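Local coordinates for NAD-dependent epimerase/dehydratase (Bacteroides thetaiotaomicron, PDB 3DHN), which probably binds NAD(P) through a Rossmann fold and acts as an oxidoreductase or epimerase, its substrate not being established, at residues 6-11 / 63-68; 70-75 / 200-205; 104-109 / 154-159. All blocks are in the same frame, centred on the assembly; numbering follows the deposited sequence.

In the fold
From the N terminus, strand 6-10 takes an interior place in the main sheet, and contact 1 closes the first loop when the end of helix 58-65 and the turn after it settle against that strand. The chain then runs directly into strand 70-73, which pairs with strand 6-10 and opens contact 2. That contact closes much later, when helix 194-206 packs against strand 70-73. Within this long loop lies the whole of contact 3, the pairing of 104-109 with 154-159, whose first strand is the next neighbour of strand 70-73. Contact 1 thus precedes the other two, and a salt bridge from Glu204 to Arg106 joins contacts 2 and 3.

Contact 1. Residues 6-11 / 63-68; sequences KIVLIG and EVCKGA
Val8 and Ala68 carry most of this contact, and Val8 uses both of its branches. Its CG2, anti to the carbonyl carbon, does the closest touching: it meets Ala68 CB at 3.6 Å and also lies 3.9 Å from the backbone Val64 O. The other branch, CG1, stands anti to the backbone N (chi1 -176°) and comes to 4.4 Å from Cys65 SG. That sulfur is shared, for Ile10 reaches it with its terminal CD1 at 4.3 Å. A small methyl at Ala68 suits the place, since it lets the chain pass close to the strand: the carbonyl Lys6 O is 3.8 Å from Ala68 C.

The turn that delivers Ala68 is a type II beta turn from Cys65 to Ala68, closed by Ala68 N bonding to Cys65 O at 3.1 Å. Gly67 takes the positive phi (91°) that this turn favours at its third position, where a CB would press on the preceding carbonyl. Farther out, Lys66 NZ is salt-bridged to Glu63 OE1, while Val71 of strand 70-73 touches Val8, Ile10 and Cys65. Side-chain cohesion across the two segments is therefore apolar, and the backbone of Val8 spends its hydrogen bonds on Ala70 and Ile72 in the sheet.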
loop_
_atom_site.group_PDB
_atom_site.type_symbol
_atom_site.label_atom_id
_atom_site.label_comp_id
_atom_site.label_asym_id
_atom_site.label_seq_id
_atom_site.Cartn_x
_atom_site.Cartn_y
_atom_site.Cartn_z
ATOM N N LYS A 6 -13.391 -10.929 5.205
ATOM C CA LYS A 6 -12.397 -10.836 6.268
ATOM C C LYS A 6 -11.016 -10.485 5.731
ATOM O O LYS A 6 -10.511 -11.139 4.817
ATOM C CB LYS A 6 -12.322 -12.152 7.043
ATOM C CG LYS A 6 -13.323 -12.269 8.187
ATOM C CD LYS A 6 -13.002 -13.487 9.050
ATOM C CE LYS A 6 -11.593 -13.390 9.636
ATOM N NZ LYS A 6 -11.161 -14.656 10.296
ATOM N N ILE A 7 -10.405 -9.459 6.315
ATOM C CA ILE A 7 -9.089 -9.009 5.884
ATOM C C ILE A 7 -8.162 -8.653 7.038
ATOM O O ILE A 7 -8.606 -8.382 8.162
ATOM C CB ILE A 7 -9.189 -7.751 4.973
ATOM C CG1 ILE A 7 -9.590 -6.527 5.804
ATOM C CG2 ILE A 7 -10.223 -7.969 3.880
ATOM C CD1 ILE A 7 -9.669 -5.233 5.003
ATOM N N VAL A 8 -6.868 -8.660 6.743
ATOM C CA VAL A 8 -5.847 -8.297 7.709
ATOM C C VAL A 8 -5.141 -7.064 7.152
ATOM O O VAL A 8 -4.797 -7.021 5.968
ATOM C CB VAL A 8 -4.797 -9.400 7.874
ATOM C CG1 VAL A 8 -3.818 -9.011 8.974
ATOM C CG2 VAL A 8 -5.473 -10.724 8.187
ATOM N N LEU A 9 -4.934 -6.063 8.001
ATOM C CA LEU A 9 -4.260 -4.838 7.590
ATOM C C LEU A 9 -2.967 -4.750 8.391
ATOM O O LEU A 9 -2.992 -4.511 9.602
ATOM C CB LEU A 9 -5.142 -3.624 7.890
ATOM C CG LEU A 9 -5.129 -2.399 6.965
ATOM C CD1 LEU A 9 -5.734 -1.230 7.733
ATOM C CD2 LEU A 9 -3.728 -2.052 6.498
ATOM N N ILE A 10 -1.840 -4.966 7.726
ATOM C CA ILE A 10 -0.541 -4.905 8.390
ATOM C C ILE A 10 0.023 -3.483 8.352
ATOM O O ILE A 10 0.178 -2.883 7.278
ATOM C CB ILE A 10 0.455 -5.884 7.738
ATOM C CG1 ILE A 10 -0.040 -7.325 7.935
ATOM C CG2 ILE A 10 1.841 -5.710 8.348
ATOM C CD1 ILE A 10 0.806 -8.377 7.250
ATOM N N GLY A 11 0.318 -2.949 9.533
ATOM C CA GLY A 11 0.839 -1.602 9.627
ATOM C C GLY A 11 -0.308 -0.614 9.573
ATOM O O GLY A 11 -0.252 0.393 8.859
ATOM N N GLU A 63 1.017 -16.739 10.881
ATOM C CA GLU A 63 0.007 -17.050 11.884
ATOM C C GLU A 63 -1.186 -16.099 11.941
ATOM O O GLU A 63 -2.332 -16.551 12.004
ATOM C CB GLU A 63 0.677 -17.133 13.262
ATOM C CG GLU A 63 -0.122 -17.881 14.333
ATOM C CD GLU A 63 -0.449 -19.315 13.939
ATOM O OE1 GLU A 63 0.412 -19.976 13.316
ATOM O OE2 GLU A 63 -1.561 -19.782 14.264
ATOM N N VAL A 64 -0.925 -14.791 11.915
ATOM C CA VAL A 64 -2.002 -13.801 11.990
ATOM C C VAL A 64 -2.845 -13.671 10.720
ATOM O O VAL A 64 -3.976 -13.184 10.773
ATOM C CB VAL A 64 -1.454 -12.398 12.358
ATOM C CG1 VAL A 64 -0.660 -11.808 11.201
ATOM C CG2 VAL A 64 -2.604 -11.481 12.737
ATOM N N CYS A 65 -2.311 -14.110 9.582
ATOM C CA CYS A 65 -3.040 -14.013 8.319
ATOM C C CYS A 65 -3.895 -15.238 7.987
ATOM O O CYS A 65 -4.699 -15.201 7.054
ATOM C CB CYS A 65 -2.063 -13.749 7.168
ATOM S SG CYS A 65 -1.199 -12.160 7.271
ATOM N N LYS A 66 -3.726 -16.322 8.741
ATOM C CA LYS A 66 -4.506 -17.538 8.504
ATOM C C LYS A 66 -6.009 -17.267 8.520
ATOM O O LYS A 66 -6.524 -16.632 9.441
ATOM C CB LYS A 66 -4.193 -18.604 9.564
ATOM C CG LYS A 66 -2.886 -19.359 9.371
ATOM C CD LYS A 66 -2.652 -20.335 10.524
ATOM C CE LYS A 66 -1.312 -21.051 10.405
ATOM N NZ LYS A 66 -1.039 -21.900 11.602
ATOM N N GLY A 67 -6.703 -17.753 7.496
ATOM C CA GLY A 67 -8.145 -17.587 7.427
ATOM C C GLY A 67 -8.662 -16.354 6.709
ATOM O O GLY A 67 -9.832 -16.294 6.319
ATOM N N ALA A 68 -7.799 -15.364 6.525
ATOM C CA ALA A 68 -8.214 -14.139 5.865
ATOM C C ALA A 68 -8.520 -14.346 4.383
ATOM O O ALA A 68 -7.934 -15.209 3.725
ATOM C CB ALA A 68 -7.136 -13.075 6.033
#

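Contact 2. Residues 70-75 / 200-205; sequences AVISAF and AMIDEL
Strand 70-73 and helix 200-205 run nearly antiparallel, at 160°, with their axes 10.9 Å apart at closest approach, so that side chains must span the gap. Ile72 does most of this with two branches. Its CG1 arm lies anti to the carbonyl carbon (chi1 -62°) and extends to CD1, which meets Ile202 CD1 at 4.0 Å, the two side chains crossing at about a right angle. The same Ile72 CD1 lies 4.1 Å from Leu205 CD2, here in an oblique crossing. The second branch, Ile72 CG2, faces the selenomethionine Met201 tip to tip, 4.1 Å from its CE; bends at chi2 and chi3 of this long, flexible chain bring its methyl there. A beta-branched residue fits the strand and offers the helix two separate surfaces.

This is the layered packing of a Rossmann-type alpha/beta fold, in which helix 194-206 covers one face of the mixed, mostly parallel sheet, beside helix 14-25, and helix 87-101 lies on the other, against Val71 and Ser73. Nearer the start of the strand, Leu205 uses its other branch, CD1, to touch Ala70 CB at 3.9 Å; the short alanine leaves room for a leucine. Met201 also touches Leu20 and Leu108, and Ile202 packs on Glu23 and Ala24, while Glu204 turns its carboxylate to Arg106 and the backbone N atoms of Lys209 and His210.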
loop_
_atom_site.group_PDB
_atom_site.type_symbol
_atom_site.label_atom_id
_atom_site.label_comp_id
_atom_site.label_asym_id
_atom_site.label_seq_id
_atom_site.Cartn_x
_atom_site.Cartn_y
_atom_site.Cartn_z
ATOM N N ALA A 70 -8.181 -11.823 2.268
ATOM C CA ALA A 70 -7.146 -11.011 1.622
ATOM C C ALA A 70 -6.339 -10.250 2.668
ATOM O O ALA A 70 -6.793 -10.045 3.805
ATOM C CB ALA A 70 -7.777 -10.023 0.637
ATOM N N VAL A 71 -5.139 -9.837 2.277
ATOM C CA VAL A 71 -4.255 -9.091 3.163
ATOM C C VAL A 71 -3.751 -7.826 2.475
ATOM O O VAL A 71 -3.358 -7.857 1.311
ATOM C CB VAL A 71 -3.020 -9.933 3.576
ATOM C CG1 VAL A 71 -1.989 -9.050 4.295
ATOM C CG2 VAL A 71 -3.445 -11.077 4.483
ATOM N N ILE A 72 -3.783 -6.714 3.203
ATOM C CA ILE A 72 -3.289 -5.441 2.705
ATOM C C ILE A 72 -2.159 -5.048 3.646
ATOM O O ILE A 72 -2.321 -5.093 4.869
ATOM C CB ILE A 72 -4.356 -4.325 2.774
ATOM C CG1 ILE A 72 -5.562 -4.680 1.908
ATOM C CG2 ILE A 72 -3.740 -2.993 2.332
ATOM C CD1 ILE A 72 -6.738 -3.720 2.086
ATOM N N SER A 73 -1.010 -4.678 3.088
ATOM C CA SER A 73 0.113 -4.266 3.913
ATOM C C SER A 73 0.504 -2.811 3.670
ATOM O O SER A 73 0.774 -2.416 2.529
ATOM C CB SER A 73 1.328 -5.160 3.665
ATOM O OG SER A 73 2.450 -4.679 4.395
ATOM N N ALA A 74 0.527 -2.027 4.745
ATOM C CA ALA A 74 0.909 -0.616 4.692
ATOM C C ALA A 74 2.209 -0.396 5.481
ATOM O O ALA A 74 2.474 0.706 5.970
ATOM C CB ALA A 74 -0.209 0.255 5.265
ATOM N N PHE A 75 3.013 -1.450 5.597
ATOM C CA PHE A 75 4.277 -1.393 6.321
ATOM C C PHE A 75 5.267 -0.352 5.799
ATOM O O PHE A 75 5.503 -0.236 4.593
ATOM C CB PHE A 75 4.966 -2.760 6.294
ATOM C CG PHE A 75 6.371 -2.741 6.836
ATOM C CD1 PHE A 75 6.606 -2.732 8.207
ATOM C CD2 PHE A 75 7.459 -2.672 5.970
ATOM C CE1 PHE A 75 7.908 -2.647 8.712
ATOM C CE2 PHE A 75 8.766 -2.589 6.460
ATOM C CZ PHE A 75 8.991 -2.574 7.836
ATOM N N ALA A 200 -9.558 4.405 -2.969
ATOM C CA ALA A 200 -9.242 3.653 -4.178
ATOM C C ALA A 200 -8.751 2.240 -3.847
ATOM O O ALA A 200 -9.132 1.267 -4.509
ATOM C CB ALA A 200 -8.200 4.396 -4.992
HETATM N N MSE A 201 -7.914 2.128 -2.818
HETATM C CA MSE A 201 -7.387 0.833 -2.395
HETATM C C MSE A 201 -8.512 -0.116 -1.974
HETATM O O MSE A 201 -8.495 -1.293 -2.325
HETATM C CB MSE A 201 -6.400 1.008 -1.235
HETATM C CG MSE A 201 -5.810 -0.291 -0.716
HETATM SE SE MSE A 201 -4.625 -1.190 -1.978
HETATM C CE MSE A 201 -2.926 -0.836 -1.096
ATOM N N ILE A 202 -9.479 0.378 -1.207
ATOM C CA ILE A 202 -10.582 -0.486 -0.793
ATOM C C ILE A 202 -11.497 -0.812 -1.980
ATOM O O ILE A 202 -12.136 -1.859 -2.003
ATOM C CB ILE A 202 -11.386 0.124 0.376
ATOM C CG1 ILE A 202 -10.450 0.360 1.567
ATOM C CG2 ILE A 202 -12.488 -0.857 0.832
ATOM C CD1 ILE A 202 -9.603 -0.866 1.934
ATOM N N ASP A 203 -11.553 0.079 -2.968
ATOM C CA ASP A 203 -12.342 -0.173 -4.180
ATOM C C ASP A 203 -11.737 -1.384 -4.915
ATOM O O ASP A 203 -12.468 -2.238 -5.431
ATOM C CB ASP A 203 -12.298 1.030 -5.125
ATOM C CG ASP A 203 -13.312 2.098 -4.772
ATOM O OD1 ASP A 203 -14.042 1.930 -3.766
ATOM O OD2 ASP A 203 -13.377 3.103 -5.506
ATOM N N GLU A 204 -10.401 -1.439 -4.969
ATOM C CA GLU A 204 -9.691 -2.536 -5.635
ATOM C C GLU A 204 -9.893 -3.836 -4.859
ATOM O O GLU A 204 -9.971 -4.919 -5.435
ATOM C CB GLU A 204 -8.193 -2.204 -5.748
ATOM C CG GLU A 204 -7.329 -3.279 -6.412
ATOM C CD GLU A 204 -7.825 -3.703 -7.792
ATOM O OE1 GLU A 204 -8.382 -2.860 -8.523
ATOM O OE2 GLU A 204 -7.640 -4.883 -8.156
ATOM N N LEU A 205 -9.985 -3.714 -3.543
ATOM C CA LEU A 205 -10.206 -4.858 -2.672
ATOM C C LEU A 205 -11.625 -5.404 -2.860
ATOM O O LEU A 205 -11.829 -6.611 -3.013
ATOM C CB LEU A 205 -10.023 -4.436 -1.219
ATOM C CG LEU A 205 -10.460 -5.448 -0.152
ATOM C CD1 LEU A 205 -9.413 -6.543 -0.017
ATOM C CD2 LEU A 205 -10.655 -4.728 1.168
#

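Contact 3. Residues 104-109 / 154-159; sequences VNRFLM and EIDWVF
Arg106 and Asp156, paired across neighbouring strands, form a salt bridge on one face of the sheet: Arg106 NH1 donates to Asp156 OD2 at 2.8 Å. The acceptor is near the guanidinium plane, yet OD2 is met from above its carboxylate, the two planes being 50° apart, and the bond is bent (142°). Neither charge depends on this pairing alone. Arg106 NH2 is bridged to Glu204, NH1 also bonds to His210 O, and Asp156 accepts from His211 ND1 and Gln212 N, a setting likely to favour both charged forms.

The backbones are joined by Asp156 N to Asn105 O, Phe107 N to Asp156 O, Val158 N to Phe107 O and Met109 N to Val158 O, the last nearly along the C=O axis. Val158 CG2 touches Arg106 NH1 at 3.6 Å. The face with Phe107, Trp157, Met109 and Phe159 is largely apolar: Ile155, just before its strand, brings CD1 to Phe107 CB at 3.6 Å, and extended selenomethionine Met109 sets SE at the Phe159 ring edge, 4.0 Å from CE1, a Met-aromatic contact. Helices 87-101 and 135-149 cover this face. Strands 106-110 and 156-161 follow 70-73 in the 3-2-1-4-5-6 order of the Rossmann fold.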
loop_
_atom_site.group_PDB
_atom_site.type_symbol
_atom_site.label_atom_id
_atom_site.label_comp_id
_atom_site.label_asym_id
_atom_site.label_seq_id
_atom_site.Cartn_x
_atom_site.Cartn_y
_atom_site.Cartn_z
ATOM N N VAL A 104 -3.421 -17.444 1.725
ATOM C CA VAL A 104 -4.291 -16.423 1.133
ATOM C C VAL A 104 -3.892 -16.197 -0.327
ATOM O O VAL A 104 -2.710 -16.232 -0.680
ATOM C CB VAL A 104 -4.231 -15.087 1.914
ATOM C CG1 VAL A 104 -4.001 -15.355 3.406
ATOM C CG2 VAL A 104 -3.177 -14.190 1.341
ATOM N N ASN A 105 -4.889 -15.966 -1.172
ATOM C CA ASN A 105 -4.662 -15.788 -2.599
ATOM C C ASN A 105 -4.620 -14.349 -3.118
ATOM O O ASN A 105 -4.324 -14.132 -4.294
ATOM C CB ASN A 105 -5.731 -16.565 -3.374
ATOM C CG ASN A 105 -5.810 -18.031 -2.960
ATOM O OD1 ASN A 105 -4.821 -18.764 -3.025
ATOM N ND2 ASN A 105 -6.995 -18.461 -2.533
ATOM N N ARG A 106 -4.907 -13.379 -2.254
ATOM C CA ARG A 106 -4.923 -11.972 -2.652
ATOM C C ARG A 106 -4.136 -11.086 -1.683
ATOM O O ARG A 106 -4.428 -11.042 -0.486
ATOM C CB ARG A 106 -6.373 -11.493 -2.721
ATOM C CG ARG A 106 -6.560 -10.059 -3.162
ATOM C CD ARG A 106 -6.746 -9.932 -4.668
ATOM N NE ARG A 106 -7.334 -8.637 -4.997
ATOM C CZ ARG A 106 -7.156 -7.991 -6.145
ATOM N NH1 ARG A 106 -6.401 -8.515 -7.106
ATOM N NH2 ARG A 106 -7.714 -6.800 -6.318
ATOM N N PHE A 107 -3.149 -10.367 -2.211
ATOM C CA PHE A 107 -2.299 -9.495 -1.402
ATOM C C PHE A 107 -2.166 -8.122 -2.055
ATOM O O PHE A 107 -1.765 -8.026 -3.214
ATOM C CB PHE A 107 -0.915 -10.153 -1.259
ATOM C CG PHE A 107 0.121 -9.300 -0.568
ATOM C CD1 PHE A 107 -0.023 -8.941 0.767
ATOM C CD2 PHE A 107 1.275 -8.905 -1.244
ATOM C CE1 PHE A 107 0.965 -8.205 1.419
ATOM C CE2 PHE A 107 2.268 -8.167 -0.600
ATOM C CZ PHE A 107 2.114 -7.820 0.729
ATOM N N LEU A 108 -2.524 -7.069 -1.321
ATOM C CA LEU A 108 -2.420 -5.696 -1.831
ATOM C C LEU A 108 -1.383 -4.944 -1.000
ATOM O O LEU A 108 -1.400 -4.997 0.232
ATOM C CB LEU A 108 -3.769 -4.979 -1.754
ATOM C CG LEU A 108 -4.924 -5.614 -2.541
ATOM C CD1 LEU A 108 -5.735 -6.525 -1.615
ATOM C CD2 LEU A 108 -5.815 -4.525 -3.107
HETATM N N MSE A 109 -0.481 -4.242 -1.671
HETATM C CA MSE A 109 0.584 -3.530 -0.976
HETATM C C MSE A 109 0.652 -2.038 -1.283
HETATM O O MSE A 109 0.479 -1.615 -2.422
HETATM C CB MSE A 109 1.926 -4.182 -1.337
HETATM C CG MSE A 109 3.145 -3.666 -0.576
HETATM SE SE MSE A 109 4.808 -4.532 -1.152
HETATM C CE MSE A 109 6.090 -3.412 -0.227
ATOM N N GLU A 154 2.968 -16.862 -7.606
ATOM C CA GLU A 154 2.247 -17.737 -6.694
ATOM C C GLU A 154 1.212 -17.075 -5.799
ATOM O O GLU A 154 0.759 -17.664 -4.829
ATOM C CB GLU A 154 3.255 -18.546 -5.869
ATOM C CG GLU A 154 4.270 -19.285 -6.753
ATOM C CD GLU A 154 5.109 -20.298 -5.997
ATOM O OE1 GLU A 154 4.612 -21.415 -5.736
ATOM O OE2 GLU A 154 6.266 -19.978 -5.658
ATOM N N ILE A 155 0.837 -15.844 -6.133
ATOM C CA ILE A 155 -0.196 -15.127 -5.396
ATOM C C ILE A 155 -0.707 -13.988 -6.270
ATOM O O ILE A 155 0.003 -13.520 -7.159
ATOM C CB ILE A 155 0.342 -14.542 -4.059
ATOM C CG1 ILE A 155 -0.826 -14.034 -3.208
ATOM C CG2 ILE A 155 1.330 -13.404 -4.333
ATOM C CD1 ILE A 155 -0.422 -13.649 -1.794
ATOM N N ASP A 156 -1.944 -13.556 -6.051
ATOM C CA ASP A 156 -2.468 -12.441 -6.834
ATOM C C ASP A 156 -2.139 -11.154 -6.084
ATOM O O ASP A 156 -2.860 -10.744 -5.176
ATOM C CB ASP A 156 -3.980 -12.572 -7.046
ATOM C CG ASP A 156 -4.564 -11.386 -7.798
ATOM O OD1 ASP A 156 -3.781 -10.630 -8.419
ATOM O OD2 ASP A 156 -5.803 -11.208 -7.778
ATOM N N TRP A 157 -1.025 -10.531 -6.460
ATOM C CA TRP A 157 -0.570 -9.303 -5.816
ATOM C C TRP A 157 -0.911 -8.053 -6.607
ATOM O O TRP A 157 -1.102 -8.096 -7.820
ATOM C CB TRP A 157 0.949 -9.340 -5.607
ATOM C CG TRP A 157 1.740 -9.481 -6.892
ATOM C CD1 TRP A 157 2.058 -10.641 -7.533
ATOM C CD2 TRP A 157 2.277 -8.420 -7.696
ATOM N NE1 TRP A 157 2.761 -10.372 -8.688
ATOM C CE2 TRP A 157 2.909 -9.017 -8.811
ATOM C CE3 TRP A 157 2.283 -7.024 -7.585
ATOM C CZ2 TRP A 157 3.541 -8.267 -9.807
ATOM C CZ3 TRP A 157 2.911 -6.275 -8.580
ATOM C CH2 TRP A 157 3.532 -6.900 -9.674
ATOM N N VAL A 158 -0.972 -6.933 -5.899
ATOM C CA VAL A 158 -1.248 -5.635 -6.502
ATOM C C VAL A 158 -0.398 -4.626 -5.734
ATOM O O VAL A 158 -0.479 -4.538 -4.504
ATOM C CB VAL A 158 -2.745 -5.247 -6.376
ATOM C CG1 VAL A 158 -2.981 -3.884 -6.992
ATOM C CG2 VAL A 158 -3.620 -6.271 -7.079
ATOM N N PHE A 159 0.440 -3.891 -6.459
ATOM C CA PHE A 159 1.316 -2.872 -5.877
ATOM C C PHE A 159 0.672 -1.533 -6.258
ATOM O O PHE A 159 0.600 -1.190 -7.441
ATOM C CB PHE A 159 2.716 -3.003 -6.503
ATOM C CG PHE A 159 3.781 -2.177 -5.840
ATOM C CD1 PHE A 159 4.228 -2.485 -4.553
ATOM C CD2 PHE A 159 4.413 -1.146 -6.540
ATOM C CE1 PHE A 159 5.300 -1.778 -3.975
ATOM C CE2 PHE A 159 5.475 -0.434 -5.981
ATOM C CZ PHE A 159 5.925 -0.751 -4.691
#